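PDB 1H70: N(G),N(G)-dimethylarginine dimethylaminohydrolase from Pseudomonas aeruginosa, which hydrolyses the nitric oxide synthase inhibitors N(G),N(G)-dimethyl-L-arginine and N(G)-monomethyl-L-arginine to L-citrulline, releasing dimethylamine or methylamine. Local coordinates for residues 4-10 with 48-54; 124-130 with 151-157. The protein carries 1 engineered substitution. One frame throughout, in Å; residues are numbered along the deposited sequence.

Interaction 1 of 2, residues 4-10 with 48-54; sequences KHIIART and VDITLLP
Strands 5-9 and 49-53 run parallel, their axes 4.5 Å apart at closest and inclined by 19°, with His5 level with Asp49, Ile7 with Thr51 and Arg9 with Leu53. The ladder climbs Asp49 N-Lys4 O (3.0 Å), Ile6 N-Asp49 O (3.1 Å), Thr51 N-Ile6 O (2.9 Å), Ala8 N-Thr51 O (3.0 Å), Leu53 N-Ala8 O (2.8 Å) and Thr10 N-Leu53 O (3.0 Å). Helix 29-43 links the strands in a beta-alpha-beta crossover and packs on the face of Ile6, Ala8, Ile50 and Leu52. There Ile6, its chi1 of -92° lying between wells, brings CD1 to 3.3 Å from Val48 CG2, while Leu52 (chi1 t, chi2 p) turns CD1 to 4.2 Å from Ala8 CB. Helix 89-100 lies against the other face, where Ile7 (m, t) sets CG2 3.9 Å from CD1 of Leu53 (m, t). On that same face His5 takes chi1 m and Asp49 chi1 p, so that ND1 of His5 gives a very short 2.4 Å hydrogen bond to OD1 of Asp49. Beside it water 2 joins the strands, hydrogen-bonding Thr51 OG1 at 2.7 Å and lying 3.0 Å from Ile6 O and 3.1 Å from Asp49 OD1. Lys4 and His5 both face Phe255 in a classic beta bulge, where the C-terminal residue follows strand 253-254. Arg9 extends t, t and then bends at chi3 m, laying its guanidinium face over Leu53 CB and sending NH1 to Pro54 O at 2.8 Å. Polar side-chain bonds thus lie at both ends, with mostly aliphatic contacts between them.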
loop_
_atom_site.group_PDB
_atom_site.type_symbol
_atom_site.label_atom_id
_atom_site.label_comp_id
_atom_site.label_asym_id
_atom_site.label_seq_id
_atom_site.Cartn_x
_atom_site.Cartn_y
_atom_site.Cartn_z
ATOM N N LYS A 4 15.256 -2.070 3.885
ATOM C CA LYS A 4 16.413 -2.494 3.111
ATOM C C LYS A 4 15.975 -2.866 1.700
ATOM O O LYS A 4 16.780 -2.807 0.782
ATOM C CB LYS A 4 17.110 -3.707 3.731
ATOM C CG LYS A 4 17.503 -3.539 5.196
ATOM C CD LYS A 4 18.709 -4.393 5.587
ATOM C CE LYS A 4 19.353 -3.888 6.893
ATOM N NZ LYS A 4 18.644 -4.290 8.156
ATOM N N HIS A 5 14.709 -3.259 1.553
ATOM C CA HIS A 5 14.202 -3.712 0.259
ATOM C C HIS A 5 12.805 -3.229 -0.139
ATOM O O HIS A 5 11.938 -2.949 0.693
ATOM C CB HIS A 5 14.035 -5.244 0.235
ATOM C CG HIS A 5 15.237 -6.059 0.605
ATOM N ND1 HIS A 5 16.300 -6.244 -0.247
ATOM C CD2 HIS A 5 15.506 -6.801 1.706
ATOM C CE1 HIS A 5 17.197 -7.034 0.324
ATOM N NE2 HIS A 5 16.738 -7.389 1.510
ATOM N N ILE A 6 12.592 -3.240 -1.452
ATOM C CA ILE A 6 11.340 -2.936 -2.081
ATOM C C ILE A 6 11.083 -4.006 -3.143
ATOM O O ILE A 6 12.032 -4.456 -3.788
ATOM C CB ILE A 6 11.460 -1.509 -2.698
ATOM C CG1 ILE A 6 10.946 -0.539 -1.611
ATOM C CG2 ILE A 6 10.768 -1.384 -4.029
ATOM C CD1 ILE A 6 11.723 0.673 -1.409
ATOM N N ILE A 7 9.822 -4.432 -3.281
ATOM C CA ILE A 7 9.407 -5.321 -4.374
ATOM C C ILE A 7 8.358 -4.537 -5.173
ATOM O O ILE A 7 7.491 -3.864 -4.590
ATOM C CB ILE A 7 8.784 -6.644 -3.894
ATOM C CG1 ILE A 7 9.803 -7.457 -3.098
ATOM C CG2 ILE A 7 8.231 -7.447 -5.065
ATOM C CD1 ILE A 7 9.169 -8.528 -2.234
ATOM N N ALA A 8 8.405 -4.639 -6.497
ATOM C CA ALA A 8 7.438 -3.952 -7.376
ATOM C C ALA A 8 7.209 -4.842 -8.588
ATOM O O ALA A 8 7.955 -5.825 -8.782
ATOM C CB ALA A 8 7.976 -2.598 -7.841
ATOM N N ARG A 9 6.232 -4.514 -9.424
ATOM C CA ARG A 9 6.014 -5.341 -10.631
ATOM C C ARG A 9 5.613 -4.444 -11.784
ATOM O O ARG A 9 4.725 -3.616 -11.646
ATOM C CB ARG A 9 4.936 -6.373 -10.378
ATOM C CG ARG A 9 4.683 -7.363 -11.568
ATOM C CD ARG A 9 3.438 -8.209 -11.396
ATOM N NE ARG A 9 3.550 -9.210 -10.341
ATOM C CZ ARG A 9 4.241 -10.337 -10.422
ATOM N NH1 ARG A 9 4.919 -10.646 -11.528
ATOM N NH2 ARG A 9 4.249 -11.172 -9.378
ATOM N N THR A 10 6.257 -4.618 -12.924
ATOM C CA THR A 10 5.949 -3.852 -14.122
ATOM C C THR A 10 4.483 -3.981 -14.457
ATOM O O THR A 10 3.955 -5.067 -14.379
ATOM C CB THR A 10 6.797 -4.464 -15.268
ATOM O OG1 THR A 10 8.177 -4.412 -14.864
ATOM C CG2 THR A 10 6.675 -3.661 -16.577
ATOM N N VAL A 48 17.664 1.576 -0.865
ATOM C CA VAL A 48 17.081 0.242 -0.735
ATOM C C VAL A 48 17.449 -0.547 -1.984
ATOM O O VAL A 48 17.806 0.070 -3.002
ATOM C CB VAL A 48 15.539 0.311 -0.681
ATOM C CG1 VAL A 48 15.065 0.930 0.621
ATOM C CG2 VAL A 48 14.972 1.144 -1.862
ATOM N N ASP A 49 17.451 -1.880 -1.947
ATOM C CA ASP A 49 17.598 -2.549 -3.248
ATOM C C ASP A 49 16.191 -2.853 -3.705
ATOM O O ASP A 49 15.266 -2.906 -2.884
ATOM C CB ASP A 49 18.567 -3.726 -3.326
ATOM C CG ASP A 49 18.421 -4.640 -2.203
ATOM O OD1 ASP A 49 17.241 -5.013 -2.031
ATOM O OD2 ASP A 49 19.420 -5.045 -1.524
ATOM N N ILE A 50 16.017 -3.014 -5.013
ATOM C CA ILE A 50 14.713 -3.127 -5.607
ATOM C C ILE A 50 14.608 -4.445 -6.342
ATOM O O ILE A 50 15.545 -4.786 -7.051
ATOM C CB ILE A 50 14.547 -1.962 -6.627
ATOM C CG1 ILE A 50 14.532 -0.620 -5.885
ATOM C CG2 ILE A 50 13.337 -2.161 -7.532
ATOM C CD1 ILE A 50 15.002 0.582 -6.701
ATOM N N THR A 51 13.518 -5.181 -6.120
ATOM C CA THR A 51 13.255 -6.403 -6.868
ATOM C C THR A 51 12.075 -6.072 -7.759
ATOM O O THR A 51 10.988 -5.848 -7.256
ATOM C CB THR A 51 12.927 -7.564 -5.917
ATOM O OG1 THR A 51 14.089 -7.811 -5.121
ATOM C CG2 THR A 51 12.604 -8.841 -6.716
ATOM N N LEU A 52 12.285 -6.040 -9.068
ATOM C CA LEU A 52 11.273 -5.646 -10.012
ATOM C C LEU A 52 10.817 -6.846 -10.809
ATOM O O LEU A 52 11.579 -7.373 -11.596
ATOM C CB LEU A 52 11.868 -4.556 -10.916
ATOM C CG LEU A 52 11.043 -3.985 -12.069
ATOM C CD1 LEU A 52 9.662 -3.504 -11.600
ATOM C CD2 LEU A 52 11.827 -2.837 -12.738
ATOM N N LEU A 53 9.579 -7.269 -10.562
ATOM C CA LEU A 53 9.045 -8.476 -11.235
ATOM C C LEU A 53 8.435 -8.149 -12.572
ATOM O O LEU A 53 8.024 -7.024 -12.798
ATOM C CB LEU A 53 8.018 -9.150 -10.310
ATOM C CG LEU A 53 8.617 -9.366 -8.893
ATOM C CD1 LEU A 53 7.536 -9.885 -7.969
ATOM C CD2 LEU A 53 9.761 -10.389 -8.995
ATOM N N PRO A 54 8.380 -9.150 -13.460
ATOM C CA PRO A 54 7.834 -8.966 -14.820
ATOM C C PRO A 54 6.306 -8.846 -14.828
ATOM O O PRO A 54 5.580 -9.302 -13.929
ATOM C CB PRO A 54 8.281 -10.240 -15.558
ATOM C CG PRO A 54 8.427 -11.274 -14.445
ATOM C CD PRO A 54 8.893 -10.508 -13.221
HETATM O O HOH W 1 19.721 -2.877 0.828
HETATM O O HOH W 2 14.538 -5.932 -3.200
#

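Interaction 2 of 2, residues 124-130 with 151-157; sequences DHFYIGE and LSGSVVR
This is a parallel strand pairing at the edge of a three-stranded mixed sheet: strand 152-157 is outermost and 125-130 central, with 119-122 antiparallel on its other side. The axes approach to 4.4 Å at 20°, and His125 pairs with Ser152, Tyr127 with Ser154, Gly129 with Val156. Backbone hydrogen bonds run from Ser152 N-Asp124 O (3.0 Å) through Ser154 N-Phe126 O (3.1 Å) and Ile128 N-Ser154 O (2.9 Å) to Glu130 N-Val156 O (2.9 Å). With helix 136-148, which packs on Phe126 and Ile128, the strands form a beta-alpha-beta unit in one module of the DDAH alpha/beta propeller, whose repeated modules surround a central active site. Phe126 (chi1 m) sets CE1 3.8 Å from Leu151 CD1. On the opposite face His125 (chi1 t) lies across Gly153, whose CA sits 4.1 Å from the ring centroid in a CH-pi contact; hydrogen bonds join His125 ND1 to Ser152 OG (2.7 Å) and His125 NE2 to Ser154 OG (2.8 Å), both serines p. At the far end extended Glu130 (t, t) places OE1 3.0 Å from Arg157 NH1, a salt bridge.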
loop_
_atom_site.group_PDB
_atom_site.type_symbol
_atom_site.label_atom_id
_atom_site.label_comp_id
_atom_site.label_asym_id
_atom_site.label_seq_id
_atom_site.Cartn_x
_atom_site.Cartn_y
_atom_site.Cartn_z
ATOM N N ASP A 124 5.438 -1.811 15.807
ATOM C CA ASP A 124 5.081 -3.236 15.753
ATOM C C ASP A 124 3.556 -3.454 15.770
ATOM O O ASP A 124 3.079 -4.598 15.885
ATOM C CB ASP A 124 5.745 -4.008 16.894
ATOM C CG ASP A 124 7.256 -3.974 16.843
ATOM O OD1 ASP A 124 7.856 -3.971 15.738
ATOM O OD2 ASP A 124 7.923 -3.973 17.910
ATOM N N HIS A 125 2.786 -2.373 15.635
ATOM C CA HIS A 125 1.325 -2.465 15.616
ATOM C C HIS A 125 0.828 -2.372 14.182
ATOM O O HIS A 125 1.339 -1.553 13.404
ATOM C CB HIS A 125 0.623 -1.385 16.450
ATOM C CG HIS A 125 -0.829 -1.675 16.663
ATOM N ND1 HIS A 125 -1.270 -2.547 17.637
ATOM C CD2 HIS A 125 -1.937 -1.263 15.996
ATOM C CE1 HIS A 125 -2.591 -2.642 17.575
ATOM N NE2 HIS A 125 -3.019 -1.863 16.592
ATOM N N PHE A 126 -0.151 -3.208 13.846
ATOM C CA PHE A 126 -0.720 -3.208 12.485
ATOM C C PHE A 126 -2.202 -2.894 12.512
ATOM O O PHE A 126 -2.986 -3.659 13.068
ATOM C CB PHE A 126 -0.469 -4.556 11.791
ATOM C CG PHE A 126 0.988 -4.820 11.489
ATOM C CD1 PHE A 126 1.841 -5.276 12.488
ATOM C CD2 PHE A 126 1.502 -4.584 10.234
ATOM C CE1 PHE A 126 3.194 -5.508 12.200
ATOM C CE2 PHE A 126 2.832 -4.803 9.937
ATOM C CZ PHE A 126 3.683 -5.265 10.943
ATOM N N TYR A 127 -2.603 -1.757 11.924
ATOM C CA TYR A 127 -4.012 -1.381 11.887
ATOM C C TYR A 127 -4.588 -1.986 10.617
ATOM O O TYR A 127 -4.029 -1.790 9.533
ATOM C CB TYR A 127 -4.218 0.137 11.812
ATOM C CG TYR A 127 -3.785 0.850 13.054
ATOM C CD1 TYR A 127 -2.512 1.356 13.152
ATOM C CD2 TYR A 127 -4.657 1.011 14.124
ATOM C CE1 TYR A 127 -2.079 2.024 14.301
ATOM C CE2 TYR A 127 -4.243 1.675 15.286
ATOM C CZ TYR A 127 -2.944 2.162 15.359
ATOM O OH TYR A 127 -2.513 2.847 16.512
ATOM N N ILE A 128 -5.687 -2.711 10.768
ATOM C CA ILE A 128 -6.308 -3.417 9.656
ATOM C C ILE A 128 -7.743 -2.965 9.388
ATOM O O ILE A 128 -8.617 -3.134 10.246
ATOM C CB ILE A 128 -6.340 -4.929 9.965
ATOM C CG1 ILE A 128 -4.953 -5.484 10.253
ATOM C CG2 ILE A 128 -6.978 -5.667 8.773
ATOM C CD1 ILE A 128 -4.990 -6.969 10.664
ATOM N N GLY A 129 -7.998 -2.393 8.204
ATOM C CA GLY A 129 -9.349 -1.943 7.892
ATOM C C GLY A 129 -10.308 -3.063 7.499
ATOM O O GLY A 129 -9.927 -4.042 6.822
ATOM N N GLU A 130 -11.557 -2.957 7.958
ATOM C CA GLU A 130 -12.595 -3.920 7.597
ATOM C C GLU A 130 -13.260 -3.286 6.379
ATOM O O GLU A 130 -14.021 -2.333 6.521
ATOM C CB GLU A 130 -13.621 -4.144 8.710
ATOM C CG GLU A 130 -14.755 -5.104 8.303
ATOM C CD GLU A 130 -15.807 -5.264 9.391
ATOM O OE1 GLU A 130 -16.046 -4.300 10.146
ATOM O OE2 GLU A 130 -16.378 -6.375 9.517
ATOM N N LEU A 151 4.061 -9.520 17.273
ATOM C CA LEU A 151 3.574 -8.227 16.813
ATOM C C LEU A 151 2.117 -8.063 17.267
ATOM O O LEU A 151 1.532 -8.987 17.833
ATOM C CB LEU A 151 3.705 -8.128 15.293
ATOM C CG LEU A 151 5.148 -8.293 14.813
ATOM C CD1 LEU A 151 5.215 -8.565 13.307
ATOM C CD2 LEU A 151 5.920 -7.033 15.155
ATOM N N SER A 152 1.524 -6.900 17.027
ATOM C CA SER A 152 0.147 -6.673 17.457
ATOM C C SER A 152 -0.706 -6.136 16.300
ATOM O O SER A 152 -0.164 -5.708 15.281
ATOM C CB SER A 152 0.137 -5.755 18.691
ATOM O OG SER A 152 0.536 -4.433 18.347
ATOM N N GLY A 153 -2.026 -6.181 16.435
ATOM C CA GLY A 153 -2.887 -5.683 15.372
ATOM C C GLY A 153 -4.263 -5.335 15.913
ATOM O O GLY A 153 -4.620 -5.801 16.978
ATOM N N SER A 154 -5.028 -4.528 15.186
ATOM C CA SER A 154 -6.371 -4.143 15.610
ATOM C C SER A 154 -7.196 -3.860 14.367
ATOM O O SER A 154 -6.608 -3.700 13.291
ATOM C CB SER A 154 -6.324 -2.922 16.533
ATOM O OG SER A 154 -5.695 -1.806 15.910
ATOM N N VAL A 155 -8.524 -3.851 14.502
ATOM C CA VAL A 155 -9.405 -3.605 13.359
ATOM C C VAL A 155 -9.923 -2.182 13.381
ATOM O O VAL A 155 -10.305 -1.664 14.455
ATOM C CB VAL A 155 -10.591 -4.593 13.326
ATOM C CG1 VAL A 155 -11.553 -4.312 12.188
ATOM C CG2 VAL A 155 -10.066 -6.003 13.183
ATOM N N VAL A 156 -9.900 -1.544 12.213
ATOM C CA VAL A 156 -10.433 -0.201 12.041
ATOM C C VAL A 156 -11.646 -0.314 11.128
ATOM O O VAL A 156 -11.559 -0.902 10.056
ATOM C CB VAL A 156 -9.398 0.756 11.377
ATOM C CG1 VAL A 156 -10.029 2.132 11.135
ATOM C CG2 VAL A 156 -8.163 0.905 12.276
ATOM N N ARG A 157 -12.777 0.256 11.538
ATOM C CA ARG A 157 -13.989 0.169 10.729
ATOM C C ARG A 157 -13.976 1.259 9.662
ATOM O O ARG A 157 -13.554 2.379 9.957
ATOM C CB ARG A 157 -15.214 0.314 11.644
ATOM C CG ARG A 157 -15.191 -0.607 12.867
ATOM C CD ARG A 157 -15.125 -2.118 12.535
ATOM N NE ARG A 157 -14.764 -2.858 13.750
ATOM C CZ ARG A 157 -14.793 -4.164 13.935
ATOM N NH1 ARG A 157 -15.192 -4.999 12.981
ATOM N NH2 ARG A 157 -14.411 -4.649 15.108
#

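Overall arrangement
Both interactions pair the parallel strands of a beta-alpha-beta unit, but in separate propeller modules: interaction 1 uses helix 29-43, interaction 2 helix 136-148, and their centres lie about 25 Å apart on opposite sides of the chain's centre. Each is partly buried, the first strand central in a three-stranded sheet and the second at an edge. A histidine bonds across each pair, to one carboxylate in 4-10 with 48-54 and to two serine hydroxyls in 124-130 with 151-157. Buried Arg9 reaches a backbone carbonyl, whereas Glu130 meets the exposed Arg157. Neither contact supplies a citrulline-pocket residue; the bound citrulline is about 13 Å from the Arg9 side chain and about 11 Å from Gly129.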